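Local coordinates for protein CymD (Pseudomonas putida, PDB 6Z34) that forms an outer-membrane beta-barrel channel of the FadL family that takes up monoaromatic hydrocarbons, probably by lateral diffusion, at residues D393-S398 / I430-S435. Numbering follows the deposited sequence.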
loop_
_atom_site.group_PDB
_atom_site.type_symbol
_atom_site.label_atom_id
_atom_site.label_comp_id
_atom_site.label_asym_id
_atom_site.label_seq_id
_atom_site.Cartn_x
_atom_site.Cartn_y
_atom_site.Cartn_z
ATOM N N ASP A 393 25.425 3.538 -12.337
ATOM C CA ASP A 393 25.086 3.856 -10.950
ATOM C C ASP A 393 24.233 5.116 -10.890
ATOM O O ASP A 393 24.677 6.194 -11.301
ATOM C CB ASP A 393 26.359 4.030 -10.105
ATOM C CG ASP A 393 27.265 2.808 -10.126
ATOM O OD1 ASP A 393 27.098 1.948 -9.243
ATOM O OD2 ASP A 393 28.171 2.704 -10.982
ATOM N N VAL A 394 23.016 5.002 -10.378
ATOM C CA VAL A 394 22.109 6.146 -10.365
ATOM C C VAL A 394 21.420 6.234 -9.013
ATOM O O VAL A 394 20.967 5.223 -8.466
ATOM C CB VAL A 394 21.062 6.076 -11.500
ATOM C CG1 VAL A 394 20.040 7.213 -11.370
ATOM C CG2 VAL A 394 21.749 6.141 -12.874
ATOM N N VAL A 395 21.341 7.447 -8.476
ATOM C CA VAL A 395 20.604 7.728 -7.251
ATOM C C VAL A 395 19.366 8.528 -7.612
ATOM O O VAL A 395 19.433 9.458 -8.423
ATOM C CB VAL A 395 21.465 8.486 -6.226
ATOM C CG1 VAL A 395 20.632 8.862 -5.030
ATOM C CG2 VAL A 395 22.608 7.613 -5.801
ATOM N N ASP A 396 18.230 8.141 -7.028
ATOM C CA ASP A 396 16.958 8.820 -7.219
ATOM C C ASP A 396 16.430 9.231 -5.861
ATOM O O ASP A 396 16.610 8.503 -4.881
ATOM C CB ASP A 396 15.939 7.930 -7.920
ATOM C CG ASP A 396 16.485 7.300 -9.184
ATOM O OD1 ASP A 396 16.545 7.991 -10.218
ATOM O OD2 ASP A 396 16.830 6.104 -9.150
ATOM N N PHE A 397 15.771 10.389 -5.806
ATOM C CA PHE A 397 15.301 10.936 -4.545
ATOM C C PHE A 397 13.995 11.681 -4.751
ATOM O O PHE A 397 13.814 12.377 -5.749
ATOM C CB PHE A 397 16.318 11.883 -3.912
ATOM C CG PHE A 397 15.791 12.606 -2.706
ATOM C CD1 PHE A 397 15.834 12.012 -1.460
ATOM C CD2 PHE A 397 15.250 13.878 -2.818
ATOM C CE1 PHE A 397 15.353 12.673 -0.344
ATOM C CE2 PHE A 397 14.759 14.542 -1.704
ATOM C CZ PHE A 397 14.814 13.939 -0.468
ATOM N N SER A 398 13.120 11.589 -3.752
ATOM C CA SER A 398 11.742 12.038 -3.882
ATOM C C SER A 398 11.246 12.592 -2.551
ATOM O O SER A 398 11.528 12.027 -1.490
ATOM C CB SER A 398 10.854 10.876 -4.321
ATOM O OG SER A 398 9.698 11.328 -4.969
ATOM N N ILE A 430 14.032 7.358 -1.589
ATOM C CA ILE A 430 15.410 7.361 -2.034
ATOM C C ILE A 430 15.733 5.963 -2.545
ATOM O O ILE A 430 15.307 4.965 -1.957
ATOM C CB ILE A 430 16.333 7.818 -0.886
ATOM C CG1 ILE A 430 17.807 7.816 -1.315
ATOM C CG2 ILE A 430 16.100 6.978 0.341
ATOM C CD1 ILE A 430 18.206 9.051 -2.117
ATOM N N SER A 431 16.428 5.887 -3.678
ATOM C CA SER A 431 16.780 4.589 -4.237
ATOM C C SER A 431 18.126 4.660 -4.942
ATOM O O SER A 431 18.576 5.719 -5.378
ATOM C CB SER A 431 15.715 4.073 -5.210
ATOM O OG SER A 431 15.868 4.680 -6.475
ATOM N N TYR A 432 18.763 3.505 -5.035
ATOM C CA TYR A 432 20.012 3.344 -5.759
ATOM C C TYR A 432 19.837 2.193 -6.736
ATOM O O TYR A 432 19.309 1.138 -6.372
ATOM C CB TYR A 432 21.197 3.083 -4.809
ATOM C CG TYR A 432 22.405 2.563 -5.548
ATOM C CD1 TYR A 432 22.687 1.210 -5.567
ATOM C CD2 TYR A 432 23.228 3.416 -6.271
ATOM C CE1 TYR A 432 23.759 0.718 -6.256
ATOM C CE2 TYR A 432 24.328 2.927 -6.968
ATOM C CZ TYR A 432 24.578 1.575 -6.956
ATOM O OH TYR A 432 25.646 1.053 -7.633
ATOM N N THR A 433 20.272 2.403 -7.976
ATOM C CA THR A 433 20.190 1.386 -9.017
ATOM C C THR A 433 21.575 1.159 -9.593
ATOM O O THR A 433 22.255 2.099 -10.028
ATOM C CB THR A 433 19.202 1.769 -10.120
ATOM O OG1 THR A 433 17.912 2.053 -9.528
ATOM C CG2 THR A 433 19.095 0.650 -11.178
ATOM N N LYS A 434 21.990 -0.087 -9.583
ATOM C CA LYS A 434 23.236 -0.498 -10.178
ATOM C C LYS A 434 22.864 -1.334 -11.387
ATOM O O LYS A 434 22.151 -2.338 -11.254
ATOM C CB LYS A 434 24.096 -1.289 -9.195
ATOM C CG LYS A 434 24.943 -2.357 -9.873
ATOM C CD LYS A 434 26.070 -1.751 -10.677
ATOM C CE LYS A 434 27.177 -1.170 -9.836
ATOM N NZ LYS A 434 28.235 -0.633 -10.746
ATOM N N SER A 435 23.328 -0.910 -12.563
ATOM C CA SER A 435 23.016 -1.581 -13.819
ATOM C C SER A 435 24.290 -2.144 -14.431
ATOM O O SER A 435 25.244 -1.399 -14.695
ATOM C CB SER A 435 22.341 -0.633 -14.813
ATOM O OG SER A 435 21.141 -0.103 -14.265
#
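Val-394 and Asp-396 pair with Thr-433 and Ser-431 through four backbone hydrogen bonds, holding 393-398 and 430-435 antiparallel, their axes 4.7 Å apart at closest approach. These are the last two strands of the FadL-type beta barrel; 422-437 also pairs with strand 43-58, closing the barrel. Asp-393, Val-395, Phe-397, Ile-430, Tyr-432 and Lys-434 lie on one face of the pair; Asp-396 and Ser-431 lie on the other, against helix 10-15 inside the barrel. Asp-393 lies alongside the Tyr-432 side chain, carboxylate and ring nearly coplanar at 24°. Tyr-432 OH is modelled 2.3 Å from Asp-393 OD1, which lies at the ring edge, too short to be taken literally, so the exact geometry of this hydrogen bond is doubtful. The bent chain of Lys-434 brings NZ into a salt bridge with Asp-393, with weak hydrogen bonds to OD1 (3.2 Å) and OD2 (3.3 Å); its stronger partner is Glu-392. An alanine in place of Lys-434 would probably leave the carboxylates of Asp-393 and Glu-392 without the positive charge they share. Asp-393 OD2 also hydrogen-bonds Ser-390 OG. Farther along, the second torsion of Ile-430 (80°) turns CD1 toward the other strand, where it touches Val-395 CG1 and Phe-397 CB, each at 3.8 Å, while approaching the Phe-397 ring at its edge.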